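PDB 3T0O: ribonuclease T2, which cleaves single-stranded RNA, preferentially between purine and uridine residues, and so degrades microbial RNA into fragments that are sensed by TLR8 in innate immunity. Local coordinates for residues A99-L104 and T180-Q185. Numbering follows the deposited sequence. Where two conformers were deposited one is given.
Sequences AQVDAL and TKQDQQ
Val101 carries the packed part of this loop-to-loop contact. With CG1 anti to the backbone N (chi1 166°), both of its methyls lie against Lys181 O, CG2 at 3.3 Å and CG1 at 3.5 Å. CG2 also touches Lys181 CG, the two side chains crossing obliquely, while CG1 also reaches Gln182 O and the amide end of Gln184. That amide backs the valine, with Gln184 NE2 3.9 Å from Val101 CG1. Bent at chi2 (80°), Gln184 brings NE2 back to its own loop, where it donates to Lys181 O at 2.9 Å, approaching from above the carbonyl plane, and weakly to Gln182 O. Its OE1 accepts from Arg113 NE of helix 107-121, so both ends of the amide are engaged and its rotation is fixed. Ala103 CB and Leu104 CD1 pack more loosely against this amide, Ala103 CB 4.3 Å from Gln184 OE1 and Leu104 CD1 4.3 Å from Gln184 NE2.

On the solvent side the two loops are joined by water. One water links Asp102 N to Gln182 OE1, which chi1 and chi2, both near -60°, curl back toward the valine; another connects Ala103 N to Gln182 O. Farther along, Gln100 OE1 and Lys181 NZ stay 4.3 Å apart, yet a single water receives a bond from the ammonium and donates one to the amide oxygen. The extended lysine also donates directly to Trp10 O and makes a cation-pi contact with Trp10, which anchors its tip near the modelled N-terminus. Within 99-104, the bond from Leu104 N to Val101 O closes the turn that presents the valine. The contact thus joins the connection between helices 84-98 and 107-121 to the beta-hairpin turn between strands 171-180 and 186-187, at the periphery of the alpha/beta fold of the RNase T2 family.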
# COMPACT_ATOMS: atom_id res chain seq x y z
N ALA A 99 0.51 -0.36 -17.30
CA ALA A 99 1.04 0.43 -18.46
C ALA A 99 0.12 0.53 -19.68
O ALA A 99 0.42 1.24 -20.64
CB ALA A 99 2.37 -0.14 -18.90
N GLN A 100 -0.97 -0.21 -19.69
CA GLN A 100 -2.02 0.04 -20.67
C GLN A 100 -2.59 1.44 -20.59
O GLN A 100 -3.21 1.91 -21.54
CB GLN A 100 -3.13 -0.92 -20.40
CG GLN A 100 -2.73 -2.27 -20.70
CD GLN A 100 -3.75 -3.25 -20.20
OE1 GLN A 100 -4.98 -2.95 -20.17
NE2 GLN A 100 -3.27 -4.37 -19.78
N VAL A 101 -2.44 2.07 -19.44
CA VAL A 101 -2.89 3.44 -19.23
C VAL A 101 -1.78 4.40 -19.60
O VAL A 101 -0.67 4.24 -19.17
CB VAL A 101 -3.27 3.63 -17.75
CG1 VAL A 101 -3.42 5.10 -17.42
CG2 VAL A 101 -4.57 2.84 -17.46
N ASP A 102 -2.11 5.43 -20.37
CA ASP A 102 -1.04 6.30 -20.92
C ASP A 102 -0.28 6.96 -19.78
O ASP A 102 0.95 6.99 -19.80
CB ASP A 102 -1.55 7.40 -21.86
CG ASP A 102 -1.83 6.93 -23.28
OD1 ASP A 102 -1.65 5.75 -23.62
OD2 ASP A 102 -2.29 7.77 -24.05
N ALA A 103 -1.00 7.37 -18.73
CA ALA A 103 -0.34 8.03 -17.58
C ALA A 103 0.63 7.13 -16.84
O ALA A 103 1.46 7.64 -16.08
CB ALA A 103 -1.37 8.53 -16.57
N LEU A 104 0.56 5.82 -17.09
CA LEU A 104 1.36 4.85 -16.35
C LEU A 104 2.20 4.01 -17.30
O LEU A 104 2.67 2.93 -16.89
CB LEU A 104 0.42 3.89 -15.57
CG LEU A 104 -0.59 4.58 -14.64
CD1 LEU A 104 -1.48 3.53 -14.00
CD2 LEU A 104 0.10 5.45 -13.61
N THR A 180 -9.67 5.28 -10.40
CA THR A 180 -10.13 5.07 -11.79
C THR A 180 -8.97 4.75 -12.70
O THR A 180 -7.85 5.15 -12.47
CB THR A 180 -10.87 6.27 -12.34
OG1 THR A 180 -9.97 7.40 -12.39
CG2 THR A 180 -12.13 6.55 -11.46
N LYS A 181 -9.25 4.02 -13.77
CA LYS A 181 -8.19 3.52 -14.60
C LYS A 181 -7.44 4.64 -15.29
O LYS A 181 -6.21 4.72 -15.26
CB LYS A 181 -8.86 2.59 -15.62
CG LYS A 181 -8.01 2.10 -16.73
CD LYS A 181 -8.73 0.81 -17.24
CE LYS A 181 -7.83 -0.14 -17.93
NZ LYS A 181 -8.61 -1.08 -18.78
N GLN A 182 -8.19 5.55 -15.90
CA GLN A 182 -7.52 6.58 -16.71
C GLN A 182 -6.81 7.67 -15.95
O GLN A 182 -5.62 7.90 -16.24
CB GLN A 182 -8.44 7.12 -17.80
CG GLN A 182 -8.80 6.05 -18.80
CD GLN A 182 -7.58 5.42 -19.50
OE1 GLN A 182 -6.57 6.09 -19.79
NE2 GLN A 182 -7.68 4.13 -19.80
N ASP A 183 -7.48 8.26 -14.93
CA ASP A 183 -6.96 9.46 -14.22
C ASP A 183 -6.65 9.19 -12.73
O ASP A 183 -6.28 10.12 -12.00
CB ASP A 183 -8.00 10.59 -14.30
CG ASP A 183 -8.62 10.73 -15.68
OD1 ASP A 183 -7.85 10.67 -16.67
OD2 ASP A 183 -9.86 10.89 -15.78
N GLN A 184 -6.85 7.95 -12.31
CA GLN A 184 -6.62 7.48 -10.92
C GLN A 184 -7.31 8.36 -9.94
O GLN A 184 -6.68 8.79 -8.94
CB GLN A 184 -5.11 7.41 -10.60
CG GLN A 184 -4.36 6.54 -11.58
CD GLN A 184 -4.07 7.27 -12.88
OE1 GLN A 184 -3.52 8.38 -12.87
NE2 GLN A 184 -4.38 6.64 -14.01
N GLN A 185 -8.58 8.66 -10.18
CA GLN A 185 -9.40 9.36 -9.21
C GLN A 185 -10.04 8.34 -8.25
O GLN A 185 -10.29 7.21 -8.64
CB GLN A 185 -10.44 10.22 -9.95
CG GLN A 185 -9.76 11.28 -10.83
CD GLN A 185 -8.83 12.21 -10.04
OE1 GLN A 185 -7.59 12.17 -10.19
NE2 GLN A 185 -9.41 13.03 -9.17
O HOH W 1 -7.42 -3.39 -19.56
O HOH W 2 -4.72 5.73 -21.68
O HOH W 3 -3.77 8.24 -18.86